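Local coordinates for protein nucleocapsid (Crimean-congo hemorrhagic fever virus, PDB 4AKL) that binds single- and double-stranded RNA, probably packaging the viral genome, and displays sequence-nonspecific double-stranded DNA endonuclease activity, at residues 317-322 against 353-358; 346-351 against 357-362. All coordinates share one frame; numbering follows the deposited sequence. Where two conformers were deposited one is given.

Interaction 1 (317-322 against 353-358); sequences AGVTPE and MKWGKK
A Schellman motif ends helix 306-316, and the chain that leaves it, Ala-317 to Val-319, packs against the first turn of helix 355-360 through Trp-355 and Lys-358. Gly-318 is the residue that departs from helical geometry; its positive phi of 74° is a backbone shape that a residue without a side chain adopts at little cost. The carbonyl oxygen of Ala-317 is the hub of the contact. It lies 3.5 Å from Trp-355 CB and takes a CA-H...O contact from the same residue, while from another side Lys-358 lays its aliphatic chain alongside, with CD 3.4 Å from Ala-317 O. The lysine then bends at its last torsion and reaches the oxygen indirectly: one water donates to Ala-317 O at 3.0 Å and accepts from Lys-358 NZ at 2.7 Å. A long chain suits this exposed edge, since its methylenes cover the turn and its ammonium stays in water. On the buried side, Val-319 CG2 sits 3.8 Å from Trp-355 CB, the two side chains running side by side in the same direction. The backbone points CB of Trp-355 at the loop; from there CG stands between the backbone N and the carbonyl carbon (chi1 66°), which turns the indole away from the loop. There NE1 is satisfied by the hydroxyl of Thr-326. Val-319 and Trp-355 both also touch Val-327, so the loop between helices 306-316 and 324-336 and the start of helix 355-360 close together over the side of helix 324-336.

Interaction 2 (346-351 against 357-362); sequences KALLST and KKLYEL
Leu-349 and Tyr-360 supply the main apolar contact between helix 341-350 and helix 355-360. Leu-349 CD2 sits over one face of the Tyr-360 ring in a CH-pi contact, 3.7 Å from the ring centroid and 18° off its normal, and CG and CD1 continue the cover toward CE2 and CZ. CG of Tyr-360 lies anti to the backbone N (chi1 -173°), which sends the ring across toward the leucine. At the ring edge, near its plane, lies Leu-348 CB, 4.3 Å from Tyr-360 CD2. Deeper in, two branched side chains meet by their methyls, Leu-348 CD2 and Leu-359 CD2 being 4.1 Å apart; leucine fits both buried places, where Leu-348 also rests on Phe-330 and Leu-359 on Trp-313.

Polar contacts flank this core. Lys-357 runs extended until it bends at its last torsion, which turns NZ to donate a hydrogen bond of 2.9 Å to Leu-349 O. The donor stands 41° out of the carbonyl plane. Such an ammonium at the C-terminal end of helix 341-350 would be expected to interact favourably with the helix dipole. Lys-357 NZ also donates to a water, 3.0 Å away, that lies close to the carbonyl oxygens of Leu-348 and Thr-351. Beyond the ring, a second water joins Tyr-360 OH, 2.8 Å from it, weakly to Lys-346 NZ.

With apolar side chains inside and a lysine reaching back to the carbonyl end of the preceding helix, these are two consecutive helices joined by a short connection and packed through leucine and tyrosine side chains, within the largely helical nucleocapsid protein.

Interactions 1 and 2 share the short helix 355-360, with centres about 10 Å apart and about 24 Å from the centre of the chain. In chain order come 317-322, then 346-351, then the shared helix, so interaction 1 spans a long, mostly helical excursion and interaction 2 a short connection between consecutive helices. The two are in direct contact: Trp-355 CZ3 packs 3.5 Å from Leu-348 CD2, and Ala-317 CB lies 3.8 Å from Leu-359 CD1. Lys-357 and Lys-358 lie in both contacts but serve different neighbours, Lys-357 the end of helix 341-350 and Lys-358 the exit of helix 306-316. Helix 355-360 thus packs against both.

Interaction 1 (317-322 against 353-358)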
loop_
_atom_site.group_PDB
_atom_site.type_symbol
_atom_site.label_atom_id
_atom_site.label_comp_id
_atom_site.label_asym_id
_atom_site.label_seq_id
_atom_site.Cartn_x
_atom_site.Cartn_y
_atom_site.Cartn_z
ATOM N N ALA A 317 -13.252 3.608 13.867
ATOM C CA ALA A 317 -13.928 4.788 14.336
ATOM C C ALA A 317 -15.410 4.563 14.676
ATOM O O ALA A 317 -16.051 5.483 15.126
ATOM C CB ALA A 317 -13.793 5.965 13.314
ATOM N N GLY A 318 -15.925 3.367 14.465
ATOM C CA GLY A 318 -17.322 3.054 14.772
ATOM C C GLY A 318 -18.273 3.654 13.775
ATOM O O GLY A 318 -19.403 3.943 14.133
ATOM N N VAL A 319 -17.834 3.840 12.518
ATOM C CA VAL A 319 -18.694 4.401 11.484
ATOM C C VAL A 319 -19.703 3.337 10.985
ATOM O O VAL A 319 -19.370 2.187 10.854
ATOM C CB VAL A 319 -17.881 4.967 10.324
ATOM C CG1 VAL A 319 -18.788 5.448 9.227
ATOM C CG2 VAL A 319 -16.932 6.100 10.840
ATOM N N THR A 320 -20.937 3.745 10.713
ATOM C CA THR A 320 -21.960 2.796 10.258
ATOM C C THR A 320 -22.389 3.216 8.874
ATOM O O THR A 320 -22.062 4.334 8.430
ATOM C CB THR A 320 -23.171 2.778 11.185
ATOM O OG1 THR A 320 -23.965 3.960 10.967
ATOM C CG2 THR A 320 -22.741 2.667 12.669
ATOM N N PRO A 321 -23.113 2.340 8.165
ATOM C CA PRO A 321 -23.675 2.776 6.898
ATOM C C PRO A 321 -24.514 4.040 7.074
ATOM O O PRO A 321 -24.528 4.892 6.181
ATOM C CB PRO A 321 -24.530 1.584 6.481
ATOM C CG PRO A 321 -23.763 0.414 7.053
ATOM C CD PRO A 321 -23.264 0.885 8.363
ATOM N N GLU A 322 -25.177 4.181 8.230
ATOM C CA GLU A 322 -26.044 5.345 8.439
ATOM C C GLU A 322 -25.283 6.642 8.758
ATOM O O GLU A 322 -25.730 7.687 8.374
ATOM C CB GLU A 322 -27.154 5.041 9.475
ATOM C CG GLU A 322 -28.209 4.017 8.962
ATOM C CD GLU A 322 -27.649 2.578 8.875
ATOM O OE1 GLU A 322 -26.764 2.198 9.711
ATOM O OE2 GLU A 322 -28.063 1.828 7.960
ATOM N N MET A 353 -20.540 14.305 16.233
ATOM C CA MET A 353 -20.550 12.912 15.801
ATOM C C MET A 353 -19.571 12.126 16.640
ATOM O O MET A 353 -18.387 12.543 16.750
ATOM C CB MET A 353 -20.083 12.805 14.348
ATOM C CG MET A 353 -20.929 13.557 13.322
ATOM S SD MET A 353 -22.670 13.203 13.330
ATOM C CE MET A 353 -22.678 11.415 13.068
ATOM N N LYS A 354 -20.027 11.005 17.234
ATOM C CA LYS A 354 -19.140 10.180 18.078
ATOM C C LYS A 354 -17.920 9.643 17.333
ATOM O O LYS A 354 -16.856 9.442 17.931
ATOM C CB LYS A 354 -19.924 9.013 18.701
ATOM C CG LYS A 354 -20.730 9.406 19.903
ATOM C CD LYS A 354 -21.524 8.221 20.425
ATOM C CE LYS A 354 -22.463 8.601 21.584
ATOM N NZ LYS A 354 -23.608 7.654 21.729
ATOM N N TRP A 355 -18.040 9.426 16.012
ATOM C CA TRP A 355 -16.906 8.921 15.264
ATOM C C TRP A 355 -15.720 9.872 15.224
ATOM O O TRP A 355 -14.609 9.429 14.922
ATOM C CB TRP A 355 -17.295 8.491 13.818
ATOM C CG TRP A 355 -17.740 9.586 12.859
ATOM C CD1 TRP A 355 -19.015 9.831 12.484
ATOM C CD2 TRP A 355 -16.911 10.545 12.128
ATOM N NE1 TRP A 355 -19.048 10.867 11.611
ATOM C CE2 TRP A 355 -17.779 11.328 11.368
ATOM C CE3 TRP A 355 -15.546 10.817 12.078
ATOM C CZ2 TRP A 355 -17.343 12.388 10.557
ATOM C CZ3 TRP A 355 -15.090 11.853 11.238
ATOM C CH2 TRP A 355 -16.007 12.632 10.486
ATOM N N GLY A 356 -15.936 11.174 15.532
ATOM C CA GLY A 356 -14.886 12.164 15.428
ATOM C C GLY A 356 -13.717 11.823 16.320
ATOM O O GLY A 356 -12.597 11.659 15.880
ATOM N N LYS A 357 -14.011 11.715 17.597
ATOM C CA LYS A 357 -12.983 11.488 18.586
ATOM C C LYS A 357 -12.392 10.129 18.408
ATOM O O LYS A 357 -11.170 9.966 18.643
ATOM C CB LYS A 357 -13.524 11.672 20.026
ATOM C CG LYS A 357 -13.520 13.163 20.454
ATOM C CD LYS A 357 -14.132 13.394 21.820
ATOM C CE LYS A 357 -14.272 14.897 22.105
ATOM N NZ LYS A 357 -15.510 15.473 21.559
ATOM N N LYS A 358 -13.214 9.157 18.001
ATOM C CA LYS A 358 -12.706 7.798 17.785
ATOM C C LYS A 358 -11.737 7.774 16.618
ATOM O O LYS A 358 -10.788 7.070 16.688
ATOM C CB LYS A 358 -13.838 6.769 17.606
ATOM C CG LYS A 358 -14.682 6.612 18.831
ATOM C CD LYS A 358 -15.842 5.696 18.537
ATOM C CE LYS A 358 -16.830 5.632 19.673
ATOM N NZ LYS A 358 -18.239 5.492 19.107
HETATM O O HOH W 1 -18.617 6.128 16.513
#

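Interaction 2 (346-351 against 357-362)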
loop_
_atom_site.group_PDB
_atom_site.type_symbol
_atom_site.label_atom_id
_atom_site.label_comp_id
_atom_site.label_asym_id
_atom_site.label_seq_id
_atom_site.Cartn_x
_atom_site.Cartn_y
_atom_site.Cartn_z
ATOM N N LYS A 346 -8.769 19.655 15.083
ATOM C CA LYS A 346 -9.644 20.273 16.065
ATOM C C LYS A 346 -11.122 20.056 15.749
ATOM O O LYS A 346 -11.980 20.010 16.674
ATOM C CB LYS A 346 -9.348 21.798 16.189
ATOM C CG LYS A 346 -7.867 22.138 16.589
ATOM C CD LYS A 346 -7.492 21.723 18.032
ATOM C CE LYS A 346 -5.941 21.645 18.205
ATOM N NZ LYS A 346 -5.540 21.114 19.561
ATOM N N ALA A 347 -11.419 19.935 14.457
ATOM C CA ALA A 347 -12.782 19.695 14.010
ATOM C C ALA A 347 -13.225 18.265 14.393
ATOM O O ALA A 347 -14.408 18.050 14.728
ATOM C CB ALA A 347 -12.897 19.899 12.513
ATOM N N LEU A 348 -12.290 17.308 14.347
ATOM C CA LEU A 348 -12.596 15.908 14.817
ATOM C C LEU A 348 -12.889 15.925 16.327
ATOM O O LEU A 348 -13.813 15.222 16.775
ATOM C CB LEU A 348 -11.479 14.932 14.501
ATOM C CG LEU A 348 -11.217 14.642 13.017
ATOM C CD1 LEU A 348 -9.951 13.809 12.836
ATOM C CD2 LEU A 348 -12.428 13.888 12.402
ATOM N N LEU A 349 -12.160 16.777 17.094
ATOM C CA LEU A 349 -12.362 16.866 18.544
ATOM C C LEU A 349 -13.562 17.640 18.952
ATOM O O LEU A 349 -14.002 17.493 20.095
ATOM C CB LEU A 349 -11.159 17.498 19.255
ATOM C CG LEU A 349 -9.866 16.743 19.170
ATOM C CD1 LEU A 349 -8.791 17.602 19.869
ATOM C CD2 LEU A 349 -9.967 15.305 19.764
ATOM N N SER A 350 -14.106 18.475 18.069
ATOM C CA SER A 350 -15.306 19.272 18.432
ATOM C C SER A 350 -16.571 18.700 17.835
ATOM O O SER A 350 -17.655 18.978 18.334
ATOM C CB SER A 350 -15.135 20.742 18.046
ATOM O OG SER A 350 -14.923 20.880 16.653
ATOM N N THR A 351 -16.460 17.870 16.785
ATOM C CA THR A 351 -17.675 17.430 16.106
ATOM C C THR A 351 -18.635 16.699 17.087
ATOM O O THR A 351 -18.175 15.984 17.975
ATOM C CB THR A 351 -17.404 16.568 14.874
ATOM O OG1 THR A 351 -18.659 16.254 14.247
ATOM C CG2 THR A 351 -16.682 15.303 15.242
ATOM N N LYS A 357 -14.011 11.715 17.597
ATOM C CA LYS A 357 -12.983 11.488 18.586
ATOM C C LYS A 357 -12.392 10.129 18.408
ATOM O O LYS A 357 -11.170 9.966 18.643
ATOM C CB LYS A 357 -13.524 11.672 20.026
ATOM C CG LYS A 357 -13.520 13.163 20.454
ATOM C CD LYS A 357 -14.132 13.394 21.820
ATOM C CE LYS A 357 -14.272 14.897 22.105
ATOM N NZ LYS A 357 -15.510 15.473 21.559
ATOM N N LYS A 358 -13.214 9.157 18.001
ATOM C CA LYS A 358 -12.706 7.798 17.785
ATOM C C LYS A 358 -11.737 7.774 16.618
ATOM O O LYS A 358 -10.788 7.070 16.688
ATOM C CB LYS A 358 -13.838 6.769 17.606
ATOM C CG LYS A 358 -14.682 6.612 18.831
ATOM C CD LYS A 358 -15.842 5.696 18.537
ATOM C CE LYS A 358 -16.830 5.632 19.673
ATOM N NZ LYS A 358 -18.239 5.492 19.107
ATOM N N LEU A 359 -11.976 8.564 15.559
ATOM C CA LEU A 359 -11.016 8.624 14.451
ATOM C C LEU A 359 -9.742 9.321 14.961
ATOM O O LEU A 359 -8.631 8.935 14.615
ATOM C CB LEU A 359 -11.575 9.411 13.245
ATOM C CG LEU A 359 -10.824 9.200 11.926
ATOM C CD1 LEU A 359 -11.021 7.746 11.355
ATOM C CD2 LEU A 359 -11.228 10.235 10.878
ATOM N N TYR A 360 -9.922 10.364 15.785
ATOM C CA TYR A 360 -8.794 11.145 16.247
ATOM C C TYR A 360 -7.841 10.256 17.041
ATOM O O TYR A 360 -6.612 10.357 16.881
ATOM C CB TYR A 360 -9.233 12.314 17.164
ATOM C CG TYR A 360 -8.105 13.278 17.541
ATOM C CD1 TYR A 360 -7.165 12.949 18.560
ATOM C CD2 TYR A 360 -7.969 14.490 16.894
ATOM C CE1 TYR A 360 -6.106 13.817 18.887
ATOM C CE2 TYR A 360 -6.898 15.407 17.241
ATOM C CZ TYR A 360 -5.984 15.066 18.228
ATOM O OH TYR A 360 -4.950 15.958 18.571
ATOM N N GLU A 361 -8.384 9.393 17.876
ATOM C CA GLU A 361 -7.547 8.551 18.736
ATOM C C GLU A 361 -6.683 7.556 17.958
ATOM O O GLU A 361 -5.698 7.047 18.499
ATOM C CB GLU A 361 -8.372 7.840 19.766
ATOM C CG GLU A 361 -7.582 7.068 20.850
ATOM C CD GLU A 361 -6.666 7.945 21.794
ATOM O OE1 GLU A 361 -6.319 9.124 21.487
ATOM O OE2 GLU A 361 -6.294 7.417 22.843
ATOM N N LEU A 362 -7.035 7.318 16.709
ATOM C CA LEU A 362 -6.204 6.502 15.813
ATOM C C LEU A 362 -4.883 7.200 15.337
ATOM O O LEU A 362 -3.900 6.526 14.995
ATOM C CB LEU A 362 -7.024 6.028 14.623
ATOM C CG LEU A 362 -8.327 5.309 14.947
ATOM C CD1 LEU A 362 -9.031 4.910 13.633
ATOM C CD2 LEU A 362 -8.117 4.101 15.878
HETATM O O HOH W 2 -5.153 18.663 17.794
HETATM O O HOH W 3 -15.789 15.276 18.571
#